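Local coordinates for 11S globulin isoform 1 (Cocos nucifera, PDB 5WPW), which serves as a hexameric 11S seed storage globulin of coconut, a nutrient reservoir of the cupin family and a potential food allergen, at the interface of chains A and B. Numbering follows the deposited sequence. Chains: chain A/B, 11S globulin isoform 1.

Contact 1: the interface of chains A and B. Residues chain A 303, 346; chain B 56-58, 121, 149, 156.
A:Trp303 meets chain B in two ways, by its indole N-H and by one face of its ring. NE1 donates a hydrogen bond to the backbone carbonyl oxygen of B:Gly121 (NE1 to O, 2.9 Å). The oxygen lies in the indole plane, while from the acceptor's side the donor is tilted 26° from the carbonyl plane. Over the ring face, the B:Met56 methyl CE sits 3.3 Å from the centroid of the five-membered ring, a CH-pi contact centred on that ring, and so toward one end of the indole as a whole. The indole thus bonds at its edge and packs on its face. A bend at chi2 (92°) turns the thioether of B:Met56 toward chain A, and the two side chains run past each other in opposite directions. The amide of A:Asn346 lies alongside the same thioether, but its ND2 is modelled too near the sulfur for the detail of that pair to be trusted. A:Asn346 also lays its CB over the ring face of B:Phe156, 3.5 Å from CZ. Its amide oxygen OD1 reaches the backbone of B:Asn58, 3.4 Å from CA, with the two amide planes 71° apart. A:Asn346 therefore packs between B:Phe156, B:Met56 and the start of the loop at B:Asn58. In the fold, A:Trp303 belongs to strand 298-304 and A:Asn346 to the loop between strands 340-343 and 348-354, in the C-terminal cupin region; B:Met56 and B:Phe156 come from strands 50-57 and 155-157 of the N-terminal one.

Contact 2: the interface of chains A and B. Residues chain A 1, 3-4, 308; chain B 148-150, 154.
The guanidinium of A:Arg4 has CB of B:Asp150 over one face, 3.4 Å above its plane and displaced toward the rim. The imidazole of A:His308 is instead met at its edge, where the backbone O of B:Gln148 and the methyl CD2 of B:Leu149 both lie in the ring plane. B:Arg154 also works edge-on: O of A:Cys3 and the carboxylate of B:Asp150 lie at the rim of its guanidinium, while B:Leu149 CD1 stands more distantly over one face. NH1 of B:Arg154 donates to the A:Cys3 carbonyl oxygen at 2.7 Å, approaching from above the carbonyl plane, and also to OD1 of B:Asp150 at 2.7 Å within chain B. That second bond is a salt bridge on the syn side of the carboxylate and would help fix its rotation. Bends at chi2 (-100°) and chi3 (-50°) fold the B:Arg154 chain so that its terminal group faces both acceptors.

The other carboxylate oxygen, OD2, forms a salt bridge with NE of A:Arg4 (2.8 Å), met from above the carboxylate plane. The guanidinium and carboxylate stand 81° apart, so this is no flat two-pronged pairing. Bridged by B:Asp150, the two arginines probably have their like charges partly offset by the carboxylate between them. CB of A:Asn1 packs against CB of B:Asp150, and SG of A:Cys3, a member of the A:Cys3–A:Cys36 disulfide, lies near CA of B:Leu149. At the far end, NE2 of A:His308 gives a weak hydrogen bond to O of B:Gln148 (2.9 Å), and its CE1 touches CD2 of B:Leu149 at 3.7 Å.

Contact 1: the interface of chains A and B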
# COMPACT_ATOMS: atom_id res chain seq x y z
N TRP A 303 10.91 3.76 27.36
CA TRP A 303 10.99 2.41 26.85
C TRP A 303 10.83 2.39 25.33
O TRP A 303 10.22 3.28 24.73
CB TRP A 303 9.95 1.51 27.53
CG TRP A 303 8.52 1.77 27.18
CD1 TRP A 303 7.80 1.20 26.13
CD2 TRP A 303 7.63 2.59 27.89
NE1 TRP A 303 6.51 1.66 26.17
CE2 TRP A 303 6.37 2.51 27.24
CE3 TRP A 303 7.76 3.41 29.02
CZ2 TRP A 303 5.25 3.23 27.68
CZ3 TRP A 303 6.64 4.10 29.47
CH2 TRP A 303 5.40 4.02 28.80
N ASN A 346 10.36 -2.72 25.25
CA ASN A 346 9.47 -2.47 26.39
C ASN A 346 10.24 -2.23 27.69
O ASN A 346 9.68 -1.65 28.61
CB ASN A 346 8.48 -3.62 26.62
CG ASN A 346 7.24 -3.56 25.75
OD1 ASN A 346 7.05 -4.38 24.85
ND2 ASN A 346 6.33 -2.63 26.07
N MET B 56 1.59 -1.10 30.57
CA MET B 56 1.70 -1.40 29.15
C MET B 56 2.15 -2.84 28.99
O MET B 56 2.79 -3.41 29.87
CB MET B 56 2.60 -0.42 28.41
CG MET B 56 4.00 -0.29 28.91
SD MET B 56 5.08 -1.44 28.02
CE MET B 56 6.67 -0.84 28.62
N SER B 57 1.77 -3.44 27.86
CA SER B 57 2.02 -4.85 27.60
C SER B 57 2.84 -5.01 26.32
O SER B 57 2.81 -4.15 25.44
CB SER B 57 0.71 -5.64 27.46
OG SER B 57 0.03 -5.76 28.72
N ASN B 58 3.59 -6.11 26.24
CA ASN B 58 4.39 -6.44 25.06
C ASN B 58 3.54 -6.92 23.89
O ASN B 58 4.07 -7.05 22.78
CB ASN B 58 5.42 -7.52 25.39
CG ASN B 58 4.77 -8.90 25.72
OD1 ASN B 58 3.72 -8.97 26.37
ND2 ASN B 58 5.40 -9.98 25.26
N GLY B 121 2.89 -1.70 23.97
CA GLY B 121 3.80 -0.62 24.29
C GLY B 121 3.17 0.72 24.60
O GLY B 121 3.92 1.68 24.84
N LEU B 149 9.49 -9.88 22.26
CA LEU B 149 9.96 -10.64 23.42
C LEU B 149 9.55 -12.10 23.31
O LEU B 149 9.36 -12.62 22.21
CB LEU B 149 9.46 -10.02 24.72
CG LEU B 149 9.80 -8.55 24.95
CD1 LEU B 149 9.13 -8.02 26.20
CD2 LEU B 149 11.32 -8.34 25.00
N PHE B 156 4.07 -4.40 32.13
CA PHE B 156 4.98 -3.43 32.71
C PHE B 156 4.14 -2.38 33.41
O PHE B 156 3.52 -1.54 32.74
CB PHE B 156 5.87 -2.78 31.65
CG PHE B 156 6.78 -3.75 30.91
CD1 PHE B 156 6.27 -4.65 30.00
CD2 PHE B 156 8.16 -3.72 31.12
CE1 PHE B 156 7.13 -5.53 29.31
CE2 PHE B 156 9.01 -4.57 30.44
CZ PHE B 156 8.50 -5.48 29.54

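Contact 2: the interface of chains A and B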
# COMPACT_ATOMS: atom_id res chain seq x y z
N ASN A 1 12.17 -19.02 23.93
CA ASN A 1 12.85 -17.74 23.72
C ASN A 1 13.65 -17.35 24.97
O ASN A 1 13.24 -17.64 26.10
CB ASN A 1 11.85 -16.64 23.37
CG ASN A 1 11.36 -16.71 21.92
OD1 ASN A 1 10.30 -17.26 21.64
ND2 ASN A 1 12.13 -16.11 21.00
N CYS A 3 14.22 -14.36 26.12
CA CYS A 3 13.97 -13.00 26.58
C CYS A 3 13.54 -12.93 28.03
O CYS A 3 13.24 -11.83 28.52
CB CYS A 3 12.94 -12.31 25.67
SG CYS A 3 13.63 -11.76 24.08
N ARG A 4 13.51 -14.05 28.74
CA ARG A 4 13.42 -14.02 30.20
C ARG A 4 14.84 -13.94 30.78
O ARG A 4 15.41 -14.89 31.33
CB ARG A 4 12.65 -15.22 30.73
CG ARG A 4 11.16 -15.21 30.40
CD ARG A 4 10.64 -16.60 30.06
NE ARG A 4 9.41 -16.60 29.25
CZ ARG A 4 9.09 -17.57 28.40
NH1 ARG A 4 7.96 -17.52 27.70
NH2 ARG A 4 9.92 -18.60 28.24
N HIS A 308 13.73 -3.88 19.82
CA HIS A 308 14.90 -3.94 20.70
C HIS A 308 15.89 -2.87 20.27
O HIS A 308 15.91 -2.45 19.10
CB HIS A 308 15.60 -5.30 20.64
CG HIS A 308 14.71 -6.49 20.84
ND1 HIS A 308 14.07 -6.76 22.03
CD2 HIS A 308 14.39 -7.51 20.01
CE1 HIS A 308 13.37 -7.87 21.92
NE2 HIS A 308 13.55 -8.34 20.70
N GLN B 148 8.25 -8.62 20.17
CA GLN B 148 9.55 -9.19 19.89
C GLN B 148 10.20 -9.80 21.13
O GLN B 148 11.36 -10.22 21.06
CB GLN B 148 10.47 -8.14 19.27
CG GLN B 148 9.87 -7.40 18.07
CD GLN B 148 10.91 -6.59 17.29
OE1 GLN B 148 12.10 -6.84 17.41
NE2 GLN B 148 10.45 -5.62 16.50
N LEU B 149 9.49 -9.88 22.26
CA LEU B 149 9.96 -10.64 23.42
C LEU B 149 9.55 -12.10 23.31
O LEU B 149 9.36 -12.62 22.21
CB LEU B 149 9.46 -10.02 24.72
CG LEU B 149 9.80 -8.55 24.95
CD1 LEU B 149 9.13 -8.02 26.20
CD2 LEU B 149 11.32 -8.34 25.00
N ASP B 150 9.40 -12.78 24.45
CA ASP B 150 8.96 -14.17 24.43
C ASP B 150 7.45 -14.25 24.20
O ASP B 150 6.72 -13.26 24.33
CB ASP B 150 9.35 -14.87 25.74
CG ASP B 150 9.10 -14.00 26.96
OD1 ASP B 150 9.63 -12.88 27.02
OD2 ASP B 150 8.36 -14.44 27.86
N ARG B 154 3.91 -10.19 29.02
CA ARG B 154 4.74 -9.38 29.91
C ARG B 154 4.03 -8.05 30.11
O ARG B 154 3.88 -7.26 29.16
CB ARG B 154 6.15 -9.17 29.34
CG ARG B 154 6.76 -10.34 28.55
CD ARG B 154 7.76 -11.19 29.37
NE ARG B 154 8.77 -10.40 30.07
CZ ARG B 154 10.08 -10.41 29.83
NH1 ARG B 154 10.59 -11.19 28.89
NH2 ARG B 154 10.89 -9.65 30.56

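Contact 1 and contact 2 are neighbouring patches of one subunit interface, with the centres of their C-alpha atoms about 10 Å apart. B:Leu149 belongs to both: it borders contact 1 without close packing there and touches chain A in contact 2. On chain B the two are further tied by the short stretch from B:Arg154 to B:Phe156. Chain A contributes its N-terminal segment to contact 2 and the C-terminal cupin region to both. Contact 1 is mainly packing around one indole bond, whereas contact 2 is more ionic; together they would help join subunits within the hexamer.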